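Local coordinates for alkyltransferase-like protein 1 (PDB 3GVA) that recognises O6-alkylguanine lesions in DNA, flipping the damaged base into a hydrophobic pocket and presenting the lesion to nucleotide excision repair, at residues 26-29 and 30-34; 12-15 and 16-19. All coordinates share one frame; numbering follows the deposited sequence.

Contact 1. Residues 26-29 and 30-34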
ATOM      1  N   GLY A  26       6.814   1.411  -5.780  1.00 20.45           N
ATOM      2  CA  GLY A  26       7.385   1.731  -7.077  1.00 22.77           C
ATOM      3  C   GLY A  26       6.483   2.589  -7.938  1.00 24.45           C
ATOM      4  O   GLY A  26       6.932   3.559  -8.551  1.00 23.84           O
ATOM      5  N   GLU A  27       5.207   2.224  -7.993  1.00 24.76           N
ATOM      6  CA  GLU A  27       4.236   2.971  -8.782  1.00 24.39           C
ATOM      7  C   GLU A  27       4.100   4.396  -8.265  1.00 22.64           C
ATOM      8  O   GLU A  27       4.074   5.351  -9.042  1.00 19.62           O
ATOM      9  CB  GLU A  27       2.870   2.278  -8.731  1.00 24.26           C
ATOM     10  CG  GLU A  27       2.791   0.988  -9.512  1.00 31.58           C
ATOM     11  CD  GLU A  27       2.906   1.214 -11.007  1.00 37.29           C
ATOM     12  OE1 GLU A  27       3.929   0.812 -11.598  1.00 38.30           O
ATOM     13  OE2 GLU A  27       1.974   1.804 -11.591  1.00 37.34           O
ATOM     14  N   ILE A  28       4.015   4.542  -6.949  1.00 17.56           N
ATOM     15  CA  ILE A  28       3.864   5.867  -6.355  1.00 19.82           C
ATOM     16  C   ILE A  28       5.093   6.721  -6.631  1.00 23.31           C
ATOM     17  O   ILE A  28       4.971   7.900  -6.979  1.00 23.51           O
ATOM     18  CB  ILE A  28       3.634   5.770  -4.833  1.00 20.91           C
ATOM     19  CG1 ILE A  28       2.287   5.093  -4.557  1.00 21.63           C
ATOM     20  CG2 ILE A  28       3.701   7.157  -4.194  1.00 22.14           C
ATOM     21  CD1 ILE A  28       1.065   5.873  -5.040  1.00 24.36           C
ATOM     22  N   ALA A  29       6.273   6.128  -6.484  1.00 22.49           N
ATOM     23  CA  ALA A  29       7.518   6.854  -6.720  1.00 25.82           C
ATOM     24  C   ALA A  29       7.564   7.386  -8.146  1.00 24.36           C
ATOM     25  O   ALA A  29       7.970   8.518  -8.376  1.00 27.52           O
ATOM     26  CB  ALA A  29       8.713   5.949  -6.456  1.00 35.36           C
ATOM     27  N   ARG A  30       7.137   6.570  -9.103  1.00 29.79           N
ATOM     28  CA  ARG A  30       7.126   6.984 -10.500  1.00 30.17           C
ATOM     29  C   ARG A  30       6.019   8.011 -10.726  1.00 32.48           C
ATOM     30  O   ARG A  30       6.146   8.909 -11.564  1.00 32.16           O
ATOM     31  CB  ARG A  30       6.921   5.768 -11.417  1.00 26.36           C
ATOM     32  CG  ARG A  30       8.118   4.815 -11.483  1.00 22.57           C
ATOM     33  CD  ARG A  30       7.923   3.707 -12.531  1.00 23.27           C
ATOM     34  NE  ARG A  30       7.050   2.616 -12.086  1.00 26.18           N
ATOM     35  CZ  ARG A  30       7.410   1.661 -11.227  1.00 26.98           C
ATOM     36  NH1 ARG A  30       8.633   1.653 -10.707  1.00 25.84           N
ATOM     37  NH2 ARG A  30       6.549   0.705 -10.889  1.00 24.77           N
ATOM     38  N   TYR A  31       4.941   7.886  -9.960  1.00 27.21           N
ATOM     39  CA  TYR A  31       3.816   8.807 -10.076  1.00 30.19           C
ATOM     40  C   TYR A  31       4.150  10.225  -9.593  1.00 28.77           C
ATOM     41  O   TYR A  31       3.684  11.204 -10.173  1.00 30.88           O
ATOM     42  CB  TYR A  31       2.616   8.278  -9.289  1.00 28.02           C
ATOM     43  CG  TYR A  31       1.406   9.175  -9.366  1.00 30.54           C
ATOM     44  CD1 TYR A  31       0.742   9.376 -10.572  1.00 32.85           C
ATOM     45  CD2 TYR A  31       0.918   9.819  -8.228  1.00 31.80           C
ATOM     46  CE1 TYR A  31      -0.382  10.193 -10.645  1.00 32.06           C
ATOM     47  CE2 TYR A  31      -0.202  10.637  -8.293  1.00 30.06           C
ATOM     48  CZ  TYR A  31      -0.847  10.815  -9.504  1.00 32.69           C
ATOM     49  OH  TYR A  31      -1.966  11.606  -9.572  1.00 33.53           O
ATOM     50  N   VAL A  32       4.945  10.335  -8.533  1.00 23.43           N
ATOM     51  CA  VAL A  32       5.309  11.646  -8.005  1.00 26.04           C
ATOM     52  C   VAL A  32       6.593  12.213  -8.611  1.00 27.42           C
ATOM     53  O   VAL A  32       7.175  13.152  -8.066  1.00 26.62           O
ATOM     54  CB  VAL A  32       5.457  11.625  -6.464  1.00 25.38           C
ATOM     55  CG1 VAL A  32       4.150  11.212  -5.829  1.00 23.40           C
ATOM     56  CG2 VAL A  32       6.585  10.700  -6.047  1.00 27.45           C
ATOM     57  N   GLY A  33       7.031  11.633  -9.727  1.00 33.82           N
ATOM     58  CA  GLY A  33       8.232  12.102 -10.406  1.00 36.17           C
ATOM     59  C   GLY A  33       9.564  11.831  -9.725  1.00 39.56           C
ATOM     60  O   GLY A  33      10.516  12.596  -9.901  1.00 41.23           O
ATOM     61  N   MET A  34       9.646  10.745  -8.964  1.00 27.75           N
ATOM     62  CA  MET A  34      10.875  10.381  -8.261  1.00 27.80           C
ATOM     63  C   MET A  34      11.086   8.874  -8.436  1.00 27.27           C
ATOM     64  O   MET A  34      11.245   8.139  -7.458  1.00 27.80           O
ATOM     65  CB  MET A  34      10.738  10.717  -6.773  1.00 44.85           C
ATOM     66  CG  MET A  34      10.299  12.142  -6.485  1.00 49.78           C
ATOM     67  SD  MET A  34      11.619  13.131  -5.776  1.00 60.09           S
ATOM     68  CE  MET A  34      12.505  13.573  -7.244  1.00 50.34           C
TER
HETATM   69  O   HOH W   1       4.507   3.338 -13.302  1.00 44.38           O

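Contact 2. Residues 12-15 and 16-19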
ATOM      1  N   ASP A  12       0.319  12.618  -0.156  1.00 19.87           N
ATOM      2  CA  ASP A  12      -0.628  13.252  -1.065  1.00 22.67           C
ATOM      3  C   ASP A  12      -0.972  12.270  -2.165  1.00 22.02           C
ATOM      4  O   ASP A  12      -2.127  12.134  -2.557  1.00 25.79           O
ATOM      5  CB  ASP A  12      -0.030  14.500  -1.727  1.00 32.40           C
ATOM      6  CG  ASP A  12      -0.019  15.699  -0.818  1.00 40.70           C
ATOM      7  OD1 ASP A  12      -0.998  15.874  -0.069  1.00 45.82           O
ATOM      8  OD2 ASP A  12       0.957  16.479  -0.863  1.00 47.29           O
ATOM      9  N   ALA A  13       0.047  11.586  -2.669  1.00 20.15           N
ATOM     10  CA  ALA A  13      -0.156  10.625  -3.738  1.00 20.36           C
ATOM     11  C   ALA A  13      -1.011   9.451  -3.275  1.00 17.18           C
ATOM     12  O   ALA A  13      -1.904   9.011  -3.999  1.00 18.23           O
ATOM     13  CB  ALA A  13       1.197  10.129  -4.267  1.00 22.94           C
ATOM     14  N   VAL A  14      -0.741   8.943  -2.078  1.00 17.01           N
ATOM     15  CA  VAL A  14      -1.508   7.817  -1.552  1.00 16.33           C
ATOM     16  C   VAL A  14      -2.979   8.220  -1.353  1.00 16.78           C
ATOM     17  O   VAL A  14      -3.896   7.439  -1.626  1.00 15.28           O
ATOM     18  CB  VAL A  14      -0.910   7.311  -0.209  1.00 18.66           C
ATOM     19  CG1 VAL A  14      -1.774   6.191   0.357  1.00 16.54           C
ATOM     20  CG2 VAL A  14       0.523   6.808  -0.431  1.00 17.04           C
ATOM     21  N   CYS A  15      -3.199   9.445  -0.889  1.00 21.41           N
ATOM     22  CA  CYS A  15      -4.559   9.942  -0.677  1.00 24.50           C
ATOM     23  C   CYS A  15      -5.337   9.964  -1.989  1.00 24.91           C
ATOM     24  O   CYS A  15      -6.560  10.076  -1.993  1.00 25.26           O
ATOM     25  CB  CYS A  15      -4.532  11.355  -0.083  1.00 23.09           C
ATOM     26  SG  CYS A  15      -4.044  11.427   1.653  1.00 31.29           S
ATOM     27  N   GLU A  16      -4.627   9.862  -3.106  1.00 25.29           N
ATOM     28  CA  GLU A  16      -5.287   9.861  -4.405  1.00 26.28           C
ATOM     29  C   GLU A  16      -5.685   8.478  -4.913  1.00 24.28           C
ATOM     30  O   GLU A  16      -6.469   8.379  -5.850  1.00 22.55           O
ATOM     31  CB  GLU A  16      -4.415  10.558  -5.439  1.00 33.42           C
ATOM     32  CG  GLU A  16      -4.359  12.054  -5.253  1.00 37.67           C
ATOM     33  CD  GLU A  16      -3.546  12.725  -6.331  1.00 43.92           C
ATOM     34  OE1 GLU A  16      -2.313  12.531  -6.353  1.00 42.12           O
ATOM     35  OE2 GLU A  16      -4.144  13.438  -7.166  1.00 48.81           O
ATOM     36  N   ILE A  17      -5.136   7.414  -4.323  1.00 21.88           N
ATOM     37  CA  ILE A  17      -5.505   6.054  -4.742  1.00 18.91           C
ATOM     38  C   ILE A  17      -7.004   5.943  -4.463  1.00 19.86           C
ATOM     39  O   ILE A  17      -7.455   6.168  -3.337  1.00 19.70           O
ATOM     40  CB  ILE A  17      -4.766   4.961  -3.916  1.00 21.73           C
ATOM     41  CG1 ILE A  17      -3.250   5.166  -3.999  1.00 21.37           C
ATOM     42  CG2 ILE A  17      -5.115   3.572  -4.453  1.00 18.51           C
ATOM     43  CD1 ILE A  17      -2.456   4.236  -3.096  1.00 17.57           C
ATOM     44  N   PRO A  18      -7.800   5.605  -5.483  1.00 24.71           N
ATOM     45  CA  PRO A  18      -9.232   5.514  -5.199  1.00 25.43           C
ATOM     46  C   PRO A  18      -9.702   4.321  -4.378  1.00 27.18           C
ATOM     47  O   PRO A  18      -9.023   3.296  -4.259  1.00 25.19           O
ATOM     48  CB  PRO A  18      -9.861   5.558  -6.592  1.00 23.21           C
ATOM     49  CG  PRO A  18      -8.821   4.944  -7.452  1.00 24.01           C
ATOM     50  CD  PRO A  18      -7.542   5.539  -6.931  1.00 20.98           C
ATOM     51  N   TYR A  19     -10.873   4.500  -3.782  1.00 23.09           N
ATOM     52  CA  TYR A  19     -11.528   3.485  -2.975  1.00 24.56           C
ATOM     53  C   TYR A  19     -11.563   2.188  -3.787  1.00 24.31           C
ATOM     54  O   TYR A  19     -11.886   2.207  -4.973  1.00 23.63           O
ATOM     55  CB  TYR A  19     -12.954   3.957  -2.681  1.00 28.78           C
ATOM     56  CG  TYR A  19     -13.784   3.047  -1.815  1.00 30.41           C
ATOM     57  CD1 TYR A  19     -13.798   3.195  -0.430  1.00 31.62           C
ATOM     58  CD2 TYR A  19     -14.597   2.067  -2.383  1.00 30.05           C
ATOM     59  CE1 TYR A  19     -14.610   2.393   0.371  1.00 34.33           C
ATOM     60  CE2 TYR A  19     -15.412   1.258  -1.590  1.00 32.04           C
ATOM     61  CZ  TYR A  19     -15.414   1.428  -0.215  1.00 31.95           C
ATOM     62  OH  TYR A  19     -16.225   0.643   0.573  1.00 30.88           O
TER
HETATM   63  O   HOH W   2      -8.968   8.469  -2.844  1.00 35.70           O

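Contact 1. Residues 26-29 and 30-34
Ala29 and Met34 close a Schellman motif at the C-terminal end of helix 25-31, in a DNA-binding domain of the helix-turn-helix class. Met34 N reaches back five residues to Ala29 O at 2.8 Å, nearly in line with the carbonyl, while a weak bond from Gly33 N to Arg30 O completes the pattern. Gly33 takes the positive phi (71°) that turns the chain out of the helix. The tightly packed side is the inner one: Ile28 and Ala29 are buried, and both methyls of Val32 lie against Ile28 O, the nearer being CG2 at 3.4 Å. There Val32 N also donates to Ile28 O at 2.9 Å, and Val32 O accepts from Lys9 of helix 3-14.

The outer side, by contrast, is polar and solvated. A bend at chi3 (-78°) folds the Arg30 guanidinium back over the helix, laying one face on Gly26 O, 3.3 Å below its centre. Its edge serves Glu27, whose carboxylate plane is turned 61° away. Arg30 NH2 makes a salt bridge to Glu27 OE1 at 2.7 Å, arriving on its anti side, and one water accepts from Arg30 NE at 2.9 Å while donating to Glu27 OE1 at 3.1 Å.

Contact 2. Residues 12-15 and 16-19
The peptide carbonyls of Ala13 and Val14 are both approached over a face by the amides of Glu16 and Ile17, and neither donor sits on a lone pair. Glu16 N donates a hydrogen bond to Ala13 O at 3.0 Å, 64° out of the carbonyl plane; Ile17 N donates one of the same length to Val14 O, 59° out of its plane. This steep approach goes with tight three-residue steps, the second of which closes a type I beta turn from Val14 to Ile17. Through it the chain leaves helix 3-14 for the loop that leads to helix 25-31.

With CG placed beside its own backbone N (chi1 -72°), Glu16 turns back along the last helical turn, its CG meeting Asp12 O at 3.5 Å and its CB against Ala13 O at 3.3 Å. Ile17 leans on the turn in a similar way, CG1 standing 3.3 Å from Val14 O. Its CD1 then meets Val14 CG1 at 4.0 Å, and the two side chains run alongside each other into the buried interior. On the other side a water spans the turn, donating to Cys15 O at 3.0 Å and to Ile17 O at 2.8 Å.

Among its neighbours, Val14 touches Val54 in a loop and Ile17 O receives a weak hydrogen bond from Arg58, while Ala13, on helix 3-14, packs against Ile28 and Tyr31 of helix 25-31.

Contact 2 comes first in the chain, where helix 3-14 gives way to a loop, and contact 1 follows at the far end of the next helix, 25-31; their centres lie about 13 Å apart. The methyl of Ala13 is the hub between them, with Val32 CG1 at 3.5 Å from Ala13 CB and Ile28 and Tyr31 also against it. Tyr31 OH adds a weak hydrogen bond to Glu16 OE1. Both contacts belong to the DNA-binding domain; helix 25-31 itself begins with Tyr25, and Arg39 lies on the next helix, 38-46, both residues being thought to be required for nucleotide flipping.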